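Long-range contacts in NAD(P)H-flavin oxidoreductase (PDB 3GBH), which probably uses NAD(P)H to reduce flavin or similar acceptors through its bound flavin mononucleotide: residues S71-N75 against I164-D168; L86-G90 against I172-Y178; K22-Y28 against R77-S83; K41-P46 against L145-L150. All coordinates share one frame. Residue numbers count along the deposited sequence, not the author numbering.

Interaction 1 of 4, residues S71-N75 against I164-D168; sequences SFGFN and IGGFD. With FMN (flavin mononucleotide), chain H.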
# COMPACT_ATOMS: atom_id res chain seq x y z
N SER B 71 -33.08 -29.88 -21.04
CA SER B 71 -32.62 -29.69 -19.66
C SER B 71 -32.04 -28.30 -19.36
O SER B 71 -31.86 -27.97 -18.19
CB SER B 71 -31.56 -30.74 -19.30
OG SER B 71 -32.09 -32.05 -19.49
N PHE B 72 -31.69 -27.52 -20.37
CA PHE B 72 -31.18 -26.18 -20.10
C PHE B 72 -32.22 -25.09 -20.17
O PHE B 72 -31.93 -23.95 -19.83
CB PHE B 72 -29.92 -25.87 -20.92
CG PHE B 72 -28.71 -26.44 -20.30
CD1 PHE B 72 -28.38 -27.76 -20.50
CD2 PHE B 72 -27.95 -25.69 -19.43
CE1 PHE B 72 -27.28 -28.32 -19.86
CE2 PHE B 72 -26.84 -26.24 -18.80
CZ PHE B 72 -26.51 -27.56 -19.00
N GLY B 73 -33.44 -25.45 -20.49
CA GLY B 73 -34.58 -24.55 -20.27
C GLY B 73 -34.39 -23.18 -20.89
O GLY B 73 -34.18 -23.08 -22.09
N PHE B 74 -34.42 -22.13 -20.06
CA PHE B 74 -34.32 -20.77 -20.59
C PHE B 74 -32.87 -20.39 -20.83
O PHE B 74 -32.62 -19.27 -21.28
CB PHE B 74 -35.02 -19.73 -19.68
CG PHE B 74 -36.51 -19.95 -19.53
CD1 PHE B 74 -37.39 -19.59 -20.56
CD2 PHE B 74 -37.04 -20.53 -18.38
CE1 PHE B 74 -38.76 -19.81 -20.44
CE2 PHE B 74 -38.42 -20.75 -18.24
CZ PHE B 74 -39.27 -20.39 -19.28
N ASN B 75 -31.93 -21.29 -20.56
CA ASN B 75 -30.53 -21.07 -20.89
C ASN B 75 -30.11 -21.64 -22.29
O ASN B 75 -28.95 -22.04 -22.51
CB ASN B 75 -29.67 -21.60 -19.74
CG ASN B 75 -29.89 -20.82 -18.47
OD1 ASN B 75 -29.65 -19.63 -18.45
ND2 ASN B 75 -30.33 -21.48 -17.40
N ILE B 164 -24.14 -21.34 -14.54
CA ILE B 164 -25.53 -21.65 -14.78
C ILE B 164 -25.98 -22.70 -13.77
O ILE B 164 -25.33 -23.75 -13.62
CB ILE B 164 -25.75 -22.14 -16.26
CG1 ILE B 164 -25.55 -20.97 -17.24
CG2 ILE B 164 -27.14 -22.73 -16.47
CD1 ILE B 164 -25.48 -21.32 -18.72
N GLY B 165 -27.06 -22.39 -13.04
CA GLY B 165 -27.67 -23.29 -12.08
C GLY B 165 -29.06 -23.67 -12.54
O GLY B 165 -29.63 -24.62 -12.05
N GLY B 166 -29.57 -22.95 -13.54
CA GLY B 166 -30.89 -23.17 -14.06
C GLY B 166 -30.98 -24.27 -15.09
O GLY B 166 -31.36 -24.02 -16.23
N PHE B 167 -30.62 -25.49 -14.68
CA PHE B 167 -30.80 -26.66 -15.52
C PHE B 167 -31.42 -27.80 -14.71
O PHE B 167 -31.45 -27.75 -13.48
CB PHE B 167 -29.48 -27.07 -16.24
CG PHE B 167 -28.35 -27.47 -15.33
CD1 PHE B 167 -27.63 -26.53 -14.62
CD2 PHE B 167 -27.97 -28.80 -15.23
CE1 PHE B 167 -26.57 -26.90 -13.81
CE2 PHE B 167 -26.94 -29.16 -14.42
CZ PHE B 167 -26.24 -28.22 -13.71
N ASP B 168 -31.91 -28.81 -15.42
CA ASP B 168 -32.59 -29.97 -14.80
C ASP B 168 -31.58 -30.91 -14.14
O ASP B 168 -31.12 -31.87 -14.73
CB ASP B 168 -33.41 -30.70 -15.86
CG ASP B 168 -34.23 -31.86 -15.30
OD1 ASP B 168 -34.14 -32.15 -14.08
OD2 ASP B 168 -34.94 -32.51 -16.10
N1 FMN H . -27.15 -16.87 -15.37
C2 FMN H . -28.05 -17.32 -16.33
O2 FMN H . -28.25 -16.69 -17.37
N3 FMN H . -28.74 -18.48 -16.11
C4 FMN H . -28.54 -19.23 -14.94
O4 FMN H . -29.18 -20.28 -14.77
C4A FMN H . -27.65 -18.76 -13.98
N5 FMN H . -27.45 -19.44 -12.79
C5A FMN H . -26.35 -19.17 -12.01
C6 FMN H . -25.93 -20.06 -11.01
C7 FMN H . -24.82 -19.78 -10.24
C7M FMN H . -24.38 -20.74 -9.17
C8 FMN H . -24.13 -18.58 -10.43
C8M FMN H . -22.92 -18.21 -9.64
C9 FMN H . -24.55 -17.70 -11.41
C9A FMN H . -25.65 -17.97 -12.23
N10 FMN H . -26.07 -17.09 -13.24
C10 FMN H . -26.96 -17.57 -14.20
C1' FMN H . -25.29 -15.83 -13.54
C2' FMN H . -25.64 -14.80 -12.47
O2' FMN H . -26.90 -14.21 -12.73
C3' FMN H . -24.54 -13.73 -12.42
O3' FMN H . -23.34 -14.33 -11.99
C4' FMN H . -24.86 -12.54 -11.53
O4' FMN H . -25.98 -11.84 -12.07
C5' FMN H . -23.65 -11.61 -11.42
O5' FMN H . -23.31 -11.12 -12.71
P FMN H . -21.84 -11.35 -13.30
O1P FMN H . -21.72 -10.70 -14.64
O2P FMN H . -21.60 -12.83 -13.33
O3P FMN H . -20.81 -10.75 -12.36

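Interaction 2 of 4, residues L86-G90 against I172-Y178; sequences LIIFG and IADIIGY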
# COMPACT_ATOMS: atom_id res chain seq x y z
N LEU B 86 -19.82 -26.77 -19.92
CA LEU B 86 -19.17 -27.57 -18.90
C LEU B 86 -20.23 -27.89 -17.86
O LEU B 86 -20.89 -26.99 -17.39
CB LEU B 86 -18.03 -26.79 -18.26
CG LEU B 86 -17.01 -26.13 -19.20
CD1 LEU B 86 -15.86 -25.51 -18.41
CD2 LEU B 86 -16.48 -27.12 -20.21
N ILE B 87 -20.42 -29.16 -17.53
CA ILE B 87 -21.29 -29.54 -16.42
C ILE B 87 -20.41 -30.20 -15.37
O ILE B 87 -19.79 -31.23 -15.64
CB ILE B 87 -22.42 -30.45 -16.85
CG1 ILE B 87 -23.14 -29.87 -18.08
CG2 ILE B 87 -23.43 -30.65 -15.69
CD1 ILE B 87 -24.24 -30.80 -18.67
N ILE B 88 -20.36 -29.60 -14.18
CA ILE B 88 -19.47 -30.06 -13.13
C ILE B 88 -20.30 -30.84 -12.11
O ILE B 88 -21.29 -30.35 -11.60
CB ILE B 88 -18.76 -28.90 -12.45
CG1 ILE B 88 -17.89 -28.14 -13.47
CG2 ILE B 88 -17.90 -29.39 -11.27
CD1 ILE B 88 -17.58 -26.73 -13.05
N PHE B 89 -19.89 -32.08 -11.89
CA PHE B 89 -20.51 -33.01 -10.99
C PHE B 89 -19.55 -33.23 -9.82
O PHE B 89 -18.34 -33.07 -9.96
CB PHE B 89 -20.72 -34.35 -11.68
CG PHE B 89 -21.77 -34.35 -12.75
CD1 PHE B 89 -21.46 -33.93 -14.04
CD2 PHE B 89 -23.07 -34.79 -12.47
CE1 PHE B 89 -22.42 -33.93 -15.03
CE2 PHE B 89 -24.03 -34.79 -13.43
CZ PHE B 89 -23.72 -34.36 -14.73
N GLY B 90 -20.10 -33.60 -8.68
CA GLY B 90 -19.33 -33.98 -7.52
C GLY B 90 -19.47 -35.48 -7.33
O GLY B 90 -20.56 -36.03 -7.44
N ILE B 172 -30.07 -34.70 -15.33
CA ILE B 172 -28.91 -34.44 -16.18
C ILE B 172 -27.88 -35.58 -16.19
O ILE B 172 -27.33 -35.92 -17.26
CB ILE B 172 -28.25 -33.07 -15.85
CG1 ILE B 172 -27.24 -32.69 -16.94
CG2 ILE B 172 -27.69 -33.07 -14.43
CD1 ILE B 172 -27.90 -32.48 -18.35
N ALA B 173 -27.60 -36.18 -15.03
CA ALA B 173 -26.66 -37.33 -14.97
C ALA B 173 -27.09 -38.46 -15.89
O ALA B 173 -26.30 -38.98 -16.69
CB ALA B 173 -26.49 -37.86 -13.52
N ASP B 174 -28.37 -38.84 -15.78
CA ASP B 174 -28.90 -39.89 -16.63
C ASP B 174 -28.78 -39.57 -18.12
O ASP B 174 -28.52 -40.46 -18.94
CB ASP B 174 -30.38 -40.15 -16.30
CG ASP B 174 -30.58 -40.73 -14.89
OD1 ASP B 174 -29.74 -41.55 -14.43
OD2 ASP B 174 -31.61 -40.36 -14.26
N ILE B 175 -29.03 -38.31 -18.48
CA ILE B 175 -29.05 -37.89 -19.87
C ILE B 175 -27.66 -38.02 -20.48
O ILE B 175 -27.50 -38.50 -21.58
CB ILE B 175 -29.62 -36.43 -20.04
CG1 ILE B 175 -31.11 -36.41 -19.70
CG2 ILE B 175 -29.41 -35.92 -21.46
CD1 ILE B 175 -31.69 -35.02 -19.50
N ILE B 176 -26.63 -37.61 -19.76
CA ILE B 176 -25.28 -37.65 -20.31
C ILE B 176 -24.55 -38.96 -20.07
O ILE B 176 -23.51 -39.20 -20.66
CB ILE B 176 -24.43 -36.45 -19.87
CG1 ILE B 176 -23.99 -36.56 -18.42
CG2 ILE B 176 -25.19 -35.13 -20.09
CD1 ILE B 176 -23.13 -35.39 -17.99
N GLY B 177 -25.12 -39.81 -19.22
CA GLY B 177 -24.59 -41.14 -18.97
C GLY B 177 -23.64 -41.24 -17.81
O GLY B 177 -22.65 -41.96 -17.89
N TYR B 178 -23.91 -40.49 -16.73
CA TYR B 178 -23.18 -40.62 -15.48
C TYR B 178 -24.11 -41.24 -14.47
O TYR B 178 -25.33 -41.00 -14.49
CB TYR B 178 -22.71 -39.26 -14.97
CG TYR B 178 -21.57 -38.61 -15.73
CD1 TYR B 178 -21.18 -39.05 -16.99
CD2 TYR B 178 -20.89 -37.54 -15.18
CE1 TYR B 178 -20.13 -38.42 -17.67
CE2 TYR B 178 -19.86 -36.92 -15.85
CZ TYR B 178 -19.48 -37.36 -17.08
OH TYR B 178 -18.44 -36.73 -17.71

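Interaction 3 of 4, residues K22-Y28 against R77-S83; sequences KVFDENY and RQLTTSS. With FMN (flavin mononucleotide), chain H.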
# COMPACT_ATOMS: atom_id res chain seq x y z
N LYS B 22 -23.56 -14.20 -22.09
CA LYS B 22 -24.64 -15.13 -22.44
C LYS B 22 -24.80 -15.42 -23.95
O LYS B 22 -25.58 -16.30 -24.33
CB LYS B 22 -25.95 -14.60 -21.83
CG LYS B 22 -25.78 -14.38 -20.33
CD LYS B 22 -27.05 -14.19 -19.58
CE LYS B 22 -26.74 -13.97 -18.10
NZ LYS B 22 -27.98 -14.04 -17.29
N VAL B 23 -24.07 -14.69 -24.79
CA VAL B 23 -24.08 -14.89 -26.23
C VAL B 23 -22.61 -15.03 -26.69
O VAL B 23 -21.82 -14.09 -26.55
CB VAL B 23 -24.76 -13.72 -26.95
CG1 VAL B 23 -24.89 -13.99 -28.43
CG2 VAL B 23 -26.14 -13.47 -26.33
N PHE B 24 -22.27 -16.20 -27.20
CA PHE B 24 -20.94 -16.52 -27.67
C PHE B 24 -20.92 -16.66 -29.19
O PHE B 24 -21.97 -16.74 -29.84
CB PHE B 24 -20.47 -17.84 -27.06
CG PHE B 24 -20.54 -17.86 -25.58
CD1 PHE B 24 -19.44 -17.48 -24.82
CD2 PHE B 24 -21.69 -18.27 -24.92
CE1 PHE B 24 -19.49 -17.49 -23.44
CE2 PHE B 24 -21.75 -18.29 -23.51
CZ PHE B 24 -20.65 -17.90 -22.78
N ASP B 25 -19.71 -16.65 -29.74
CA ASP B 25 -19.49 -16.87 -31.15
C ASP B 25 -19.74 -18.36 -31.44
O ASP B 25 -18.99 -19.26 -31.03
CB ASP B 25 -18.09 -16.39 -31.55
CG ASP B 25 -17.80 -16.57 -33.04
OD1 ASP B 25 -18.58 -17.23 -33.75
OD2 ASP B 25 -16.75 -16.06 -33.48
N GLU B 26 -20.82 -18.60 -32.16
CA GLU B 26 -21.29 -19.94 -32.45
C GLU B 26 -20.35 -20.72 -33.35
O GLU B 26 -20.43 -21.95 -33.43
CB GLU B 26 -22.66 -19.81 -33.13
CG GLU B 26 -23.62 -20.95 -32.91
CD GLU B 26 -24.84 -20.83 -33.80
OE1 GLU B 26 -25.19 -19.68 -34.16
OE2 GLU B 26 -25.44 -21.88 -34.16
N ASN B 27 -19.46 -20.01 -34.04
CA ASN B 27 -18.54 -20.63 -35.00
C ASN B 27 -17.12 -20.74 -34.47
O ASN B 27 -16.23 -21.19 -35.18
CB ASN B 27 -18.53 -19.81 -36.27
CG ASN B 27 -19.88 -19.79 -36.93
OD1 ASN B 27 -20.48 -18.72 -37.09
ND2 ASN B 27 -20.39 -20.96 -37.31
N TYR B 28 -16.89 -20.30 -33.24
CA TYR B 28 -15.60 -20.42 -32.61
C TYR B 28 -15.60 -21.65 -31.72
O TYR B 28 -16.47 -21.79 -30.86
CB TYR B 28 -15.29 -19.18 -31.77
CG TYR B 28 -13.94 -19.30 -31.18
CD1 TYR B 28 -13.77 -19.90 -29.95
CD2 TYR B 28 -12.82 -18.89 -31.88
CE1 TYR B 28 -12.51 -20.09 -29.43
CE2 TYR B 28 -11.55 -19.06 -31.36
CZ TYR B 28 -11.40 -19.67 -30.13
OH TYR B 28 -10.17 -19.87 -29.56
N ARG B 77 -29.79 -20.26 -25.29
CA ARG B 77 -28.86 -19.52 -26.13
C ARG B 77 -27.41 -19.76 -25.72
O ARG B 77 -26.54 -19.89 -26.58
CB ARG B 77 -29.16 -18.03 -26.14
CG ARG B 77 -28.58 -17.35 -27.36
CD ARG B 77 -29.29 -16.08 -27.72
NE ARG B 77 -28.82 -15.60 -29.01
CZ ARG B 77 -28.74 -14.32 -29.37
NH1 ARG B 77 -29.09 -13.35 -28.52
NH2 ARG B 77 -28.29 -14.00 -30.58
N GLN B 78 -27.16 -19.82 -24.41
CA GLN B 78 -25.82 -20.09 -23.92
C GLN B 78 -25.41 -21.47 -24.41
O GLN B 78 -24.30 -21.63 -24.90
CB GLN B 78 -25.72 -20.03 -22.39
CG GLN B 78 -25.98 -18.68 -21.74
CD GLN B 78 -27.42 -18.55 -21.28
OE1 GLN B 78 -28.34 -18.79 -22.05
NE2 GLN B 78 -27.60 -18.19 -20.02
N LEU B 79 -26.29 -22.45 -24.26
CA LEU B 79 -26.00 -23.82 -24.70
C LEU B 79 -25.69 -23.90 -26.20
O LEU B 79 -24.69 -24.52 -26.60
CB LEU B 79 -27.17 -24.77 -24.41
CG LEU B 79 -26.91 -26.23 -24.80
CD1 LEU B 79 -25.71 -26.85 -23.98
CD2 LEU B 79 -28.15 -27.04 -24.62
N THR B 80 -26.57 -23.32 -27.01
CA THR B 80 -26.40 -23.29 -28.46
C THR B 80 -25.11 -22.64 -28.94
O THR B 80 -24.38 -23.21 -29.77
CB THR B 80 -27.54 -22.52 -29.09
OG1 THR B 80 -28.76 -23.25 -28.86
CG2 THR B 80 -27.32 -22.32 -30.61
N THR B 81 -24.83 -21.45 -28.42
CA THR B 81 -23.76 -20.63 -28.98
C THR B 81 -22.37 -20.94 -28.39
O THR B 81 -21.35 -20.66 -29.02
CB THR B 81 -24.10 -19.14 -28.88
OG1 THR B 81 -24.11 -18.73 -27.51
CG2 THR B 81 -25.49 -18.84 -29.53
N SER B 82 -22.34 -21.52 -27.19
CA SER B 82 -21.10 -21.79 -26.48
C SER B 82 -20.14 -22.73 -27.22
O SER B 82 -20.57 -23.65 -27.97
CB SER B 82 -21.39 -22.38 -25.10
OG SER B 82 -22.01 -23.65 -25.19
N SER B 83 -18.85 -22.53 -27.01
CA SER B 83 -17.87 -23.49 -27.51
C SER B 83 -18.07 -24.83 -26.80
O SER B 83 -17.89 -25.88 -27.40
CB SER B 83 -16.46 -22.97 -27.30
OG SER B 83 -16.22 -21.85 -28.14
N1 FMN H . -27.15 -16.87 -15.37
C2 FMN H . -28.05 -17.32 -16.33
O2 FMN H . -28.25 -16.69 -17.37
N3 FMN H . -28.74 -18.48 -16.11
C4 FMN H . -28.54 -19.23 -14.94
O4 FMN H . -29.18 -20.28 -14.77
C4A FMN H . -27.65 -18.76 -13.98
N5 FMN H . -27.45 -19.44 -12.79
C5A FMN H . -26.35 -19.17 -12.01
C6 FMN H . -25.93 -20.06 -11.01
C7 FMN H . -24.82 -19.78 -10.24
C7M FMN H . -24.38 -20.74 -9.17
C8 FMN H . -24.13 -18.58 -10.43
C8M FMN H . -22.92 -18.21 -9.64
C9 FMN H . -24.55 -17.70 -11.41
C9A FMN H . -25.65 -17.97 -12.23
N10 FMN H . -26.07 -17.09 -13.24
C10 FMN H . -26.96 -17.57 -14.20
C1' FMN H . -25.29 -15.83 -13.54
C2' FMN H . -25.64 -14.80 -12.47
O2' FMN H . -26.90 -14.21 -12.73
C3' FMN H . -24.54 -13.73 -12.42
O3' FMN H . -23.34 -14.33 -11.99
C4' FMN H . -24.86 -12.54 -11.53
O4' FMN H . -25.98 -11.84 -12.07
C5' FMN H . -23.65 -11.61 -11.42
O5' FMN H . -23.31 -11.12 -12.71
P FMN H . -21.84 -11.35 -13.30
O1P FMN H . -21.72 -10.70 -14.64
O2P FMN H . -21.60 -12.83 -13.33
O3P FMN H . -20.81 -10.75 -12.36
O HOH W 1 -17.57 -19.20 -28.74
O HOH W 2 -19.26 -22.12 -30.26

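Interaction 4 of 4, residues K41-P46 against L145-L150; sequences KATKAP and LMAMQL. With FMN (flavin mononucleotide), chain E.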
# COMPACT_ATOMS: atom_id res chain seq x y z
N LYS B 41 -5.08 -25.85 -14.88
CA LYS B 41 -4.98 -24.75 -13.91
C LYS B 41 -6.10 -24.70 -12.91
O LYS B 41 -5.88 -24.40 -11.76
CB LYS B 41 -4.94 -23.41 -14.63
CG LYS B 41 -3.69 -23.16 -15.33
CD LYS B 41 -2.62 -22.61 -14.38
CE LYS B 41 -1.24 -22.62 -15.04
NZ LYS B 41 -0.21 -23.07 -14.04
N ALA B 42 -7.32 -24.94 -13.36
CA ALA B 42 -8.46 -24.88 -12.49
C ALA B 42 -8.38 -25.93 -11.38
O ALA B 42 -8.76 -25.66 -10.22
CB ALA B 42 -9.74 -25.08 -13.31
N THR B 43 -7.90 -27.11 -11.71
CA THR B 43 -7.88 -28.22 -10.75
C THR B 43 -6.70 -28.14 -9.78
O THR B 43 -6.54 -29.02 -8.93
CB THR B 43 -7.88 -29.57 -11.48
OG1 THR B 43 -6.76 -29.61 -12.37
CG2 THR B 43 -9.19 -29.75 -12.23
N LYS B 44 -5.89 -27.07 -9.88
CA LYS B 44 -4.96 -26.67 -8.79
C LYS B 44 -5.68 -26.08 -7.58
O LYS B 44 -5.06 -25.81 -6.56
CB LYS B 44 -3.89 -25.69 -9.29
CG LYS B 44 -2.89 -26.30 -10.22
CD LYS B 44 -1.87 -25.28 -10.84
CE LYS B 44 -0.87 -24.79 -9.81
NZ LYS B 44 -0.01 -25.89 -9.34
N ALA B 45 -6.98 -25.85 -7.71
CA ALA B 45 -7.85 -25.45 -6.60
C ALA B 45 -7.68 -26.40 -5.43
O ALA B 45 -7.41 -27.59 -5.63
CB ALA B 45 -9.31 -25.46 -7.06
N PRO B 46 -7.91 -25.91 -4.21
CA PRO B 46 -7.84 -26.79 -3.06
C PRO B 46 -9.13 -27.59 -2.92
O PRO B 46 -10.17 -27.22 -3.46
CB PRO B 46 -7.70 -25.80 -1.89
CG PRO B 46 -8.45 -24.60 -2.35
CD PRO B 46 -8.29 -24.53 -3.83
N LEU B 145 -15.14 -24.24 -5.66
CA LEU B 145 -13.82 -23.63 -5.59
C LEU B 145 -13.09 -23.77 -6.93
O LEU B 145 -12.52 -22.80 -7.44
CB LEU B 145 -12.99 -24.21 -4.44
CG LEU B 145 -13.50 -24.00 -3.00
CD1 LEU B 145 -12.63 -24.76 -2.03
CD2 LEU B 145 -13.53 -22.51 -2.64
N MSE B 146 -13.11 -24.98 -7.50
CA MSE B 146 -12.49 -25.25 -8.79
C MSE B 146 -13.18 -24.45 -9.90
O MSE B 146 -12.53 -23.85 -10.73
CB MSE B 146 -12.53 -26.75 -9.07
CG MSE B 146 -11.83 -27.21 -10.31
SE MSE B 146 -12.93 -26.99 -11.90
CE MSE B 146 -14.32 -28.31 -11.42
N ALA B 147 -14.51 -24.41 -9.87
CA ALA B 147 -15.27 -23.65 -10.87
C ALA B 147 -14.88 -22.16 -10.96
O ALA B 147 -14.73 -21.62 -12.08
CB ALA B 147 -16.78 -23.79 -10.63
N MSE B 148 -14.66 -21.51 -9.80
CA MSE B 148 -14.28 -20.10 -9.82
C MSE B 148 -12.92 -19.96 -10.49
O MSE B 148 -12.71 -19.12 -11.34
CB MSE B 148 -14.20 -19.53 -8.40
CG MSE B 148 -13.91 -18.05 -8.37
SE MSE B 148 -15.47 -16.99 -8.89
CE MSE B 148 -14.85 -16.32 -10.63
N GLN B 149 -11.96 -20.79 -10.08
CA GLN B 149 -10.66 -20.74 -10.67
C GLN B 149 -10.72 -21.07 -12.18
O GLN B 149 -10.00 -20.48 -12.96
CB GLN B 149 -9.69 -21.61 -9.89
CG GLN B 149 -8.25 -21.48 -10.29
CD GLN B 149 -7.31 -21.90 -9.18
OE1 GLN B 149 -7.28 -21.28 -8.12
NE2 GLN B 149 -6.52 -22.95 -9.42
N LEU B 150 -11.61 -21.97 -12.60
CA LEU B 150 -11.80 -22.25 -14.04
C LEU B 150 -12.28 -21.01 -14.80
O LEU B 150 -11.78 -20.68 -15.87
CB LEU B 150 -12.79 -23.40 -14.23
CG LEU B 150 -12.81 -24.07 -15.59
CD1 LEU B 150 -13.32 -25.51 -15.42
CD2 LEU B 150 -13.61 -23.25 -16.60
N1 FMN E . -6.67 -28.09 5.78
C2 FMN E . -6.51 -28.20 7.14
O2 FMN E . -5.36 -28.16 7.63
N3 FMN E . -7.62 -28.38 7.96
C4 FMN E . -8.90 -28.43 7.44
O4 FMN E . -9.85 -28.58 8.24
C4A FMN E . -9.08 -28.33 6.04
N5 FMN E . -10.34 -28.43 5.46
C5A FMN E . -10.49 -28.03 4.14
C6 FMN E . -11.77 -27.80 3.62
C7 FMN E . -11.96 -27.39 2.33
C7M FMN E . -13.35 -27.14 1.80
C8 FMN E . -10.86 -27.20 1.51
C8M FMN E . -11.07 -26.73 0.11
C9 FMN E . -9.59 -27.42 2.00
C9A FMN E . -9.38 -27.85 3.32
N10 FMN E . -8.10 -28.07 3.85
C10 FMN E . -7.95 -28.18 5.22
C1' FMN E . -6.86 -27.82 2.99
C2' FMN E . -6.68 -28.99 2.03
O2' FMN E . -6.05 -30.09 2.68
C3' FMN E . -5.79 -28.54 0.88
O3' FMN E . -6.41 -27.50 0.19
C4' FMN E . -5.43 -29.68 -0.06
O4' FMN E . -4.62 -30.56 0.70
C5' FMN E . -4.70 -29.13 -1.29
O5' FMN E . -3.48 -28.47 -0.92
P FMN E . -3.23 -26.93 -1.31
O1P FMN E . -1.89 -26.48 -0.74
O2P FMN E . -4.35 -26.10 -0.73
O3P FMN E . -3.26 -26.70 -2.77
O HOH W 3 -5.66 -22.54 -6.29

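Interaction 1 of 4, residues S71-N75 against I164-D168
Asn75 adopts an m rotamer that sets its carboxamide between the flavin and the loop 164-168, and both ends of the amide are used. OD1 of Asn75 accepts from N3 of FMN at 2.8 Å. ND2 of Asn75 donates to FMN O4 at 3.1 Å and to Gly166 O at 3.0 Å. An amide suits the place because it offers a donor and an acceptor side by side, complementary to the N3-H and C4=O edge of the flavin. Gly166, the centre of an inverse gamma turn, sends its own N to FMN O4 at 3.0 Å. A side chain here would clash with both O4 and the Asn75 amide, so glycine is needed. In the flavin pocket of this nitroreductase-family fold, the two loops thus read the pyrimidine edge of the isoalloxazine together. Behind them lies an apolar layer. Phe72 (chi1 m) and Phe167 (chi1 p) bring their rings nearly parallel, 10° between planes, but slid apart with centroids 5.2 Å from each other. It is therefore CB of Phe167 that sits over the Phe72 face, 3.9 Å from the ring centroid, in a CH-pi contact. Ile164 CG2 approaches the edge of the same ring, 4.2 Å from Phe72 CE2. Farther from the flavin, Asp168 N donates to Ser71 O at 2.9 Å, while the t rotamer of Asp168 carries its carboxylate to Asn171.

Interaction 2 of 4, residues L86-G90 against I172-Y178
Along strand 86-90 the side chains alternate between two faces of the sheet, and Ile87 is the first to meet helix 172-176. Its m,t conformation extends CD1 to 3.9 Å from Ile172 CG1, a branched aliphatic pair that fills space without polar groups. Ile88 points away, toward the opposite face, where it packs on Leu187 and Ile189. This is helix-on-sheet packing in the alpha+beta fold of the nitroreductase family, on the antiparallel sheet: the short helix crosses the strand direction at 115°, with the segment axes 11.2 Å apart at closest approach, and no hydrogen bond joins the two. Phe89 spans that gap, a task for a large flat side chain. Its CE2 lies 3.9 Å from Ala173 CB, small enough to let the ring in, and its CE1 is 3.4 Å from Ile176 CD1. Over one face of the Phe89 ring comes Tyr178, CD1 of Phe89 to CD2 of Tyr178 measuring 3.8 Å, the planes inclined at 49°. Gly177, with positive phi, ends the helix and turns the chain toward Tyr178, whose hydroxyl bonds Glu211 of the second subunit.

Interaction 3 of 4, residues K22-Y28 against R77-S83
A threonine hydroxyl at the C-terminal end of a helix serves two backbones at once here. OG1 of Thr81, in the p rotamer, donates to Arg77 O one turn back at 2.8 Å and accepts from Phe24 N at 3.1 Å, tying the loop 22-28 to helix 76-81. The Phe24 ring lies alongside, CD2 being 3.6 Å from Thr81 OG1 and 3.9 Å from Ser82 CA, and it continues onto Ala190 of the sheet. Beyond it, Asp25 OD1 takes Asn27 N at 2.9 Å in an Asx turn, helping the type I turn 25-28 fold back. Ser83 OG then donates to Tyr28 O at 2.7 Å; its small side chain fits beside the Tyr28 ring edge. Water 1 bridges Asp25 O and Ser83 OG. At the other end Lys22, long and extended, reaches past Gln78 so that its NZ donates to FMN O2 at 2.7 Å, while Gln78 NE2 bonds Asn162. A positive charge beside the flavin N1-C2=O locus is a familiar feature of flavin sites in nitroreductase-family enzymes.

Interaction 4 of 4, residues K41-P46 against L145-L150
This is a buried contact between the C-terminal end of helix 32-42, with the turn that follows it, and the middle of the long helix 132-156, near the centre of the chain. Small residues let the backbones come close. Ala42 CB touches Leu150 CB at 3.6 Å, and the CA atoms of these two residues are just 4.5 Å apart. In the same way Ala45 CB lies 3.6 Å from Met146 CA. The flexible side chain of Met146, modelled as selenomethionine, runs along Ala42, its CG 3.4 Å from Ala42 O and its SE 4.0 Å from Ala42 CB, before meeting Trp54 and Ile56 of the sheet. Gln149 supplies the direct polar tie: its amide NE2 donates to Lys41 O at 2.8 Å, at the end of helix 32-42, where the chain leaves through the type I turn 42-45. That turn leads to Pro46, whose CG is 4.2 Å from Leu145 CD1. Both residues reach the cofactor: Pro46 CB is 3.0 Å from FMN O3' and Leu145 CD1 3.3 Å from FMN C8M. Since Arg18 and Arg203 of the second subunit also bind this FMN, this is the intersubunit flavin site characteristic of dimeric nitroreductase-family proteins.

Interactions 1 and 3 meet at one FMN: Asn75 and Gly166 hold its N3 and O4 side, Lys22 its O2. They also touch directly, Ile164 CD1 lying 3.9 Å from Gln78 CB. Interaction 4 serves a different FMN, shared with the second subunit, and its centre is about 22 Å from that of interaction 1. Interaction 2 connects these regions through strand 84-91. On one face Ile87 CG2 is 4.0 Å from Phe167 CE2, extending the apolar layer of interaction 1; on the other, Ile88 CG2 is 3.7 Å from Met146 CE and Leu86 CD1 is 3.7 Å from Leu150 CD2, both of interaction 4.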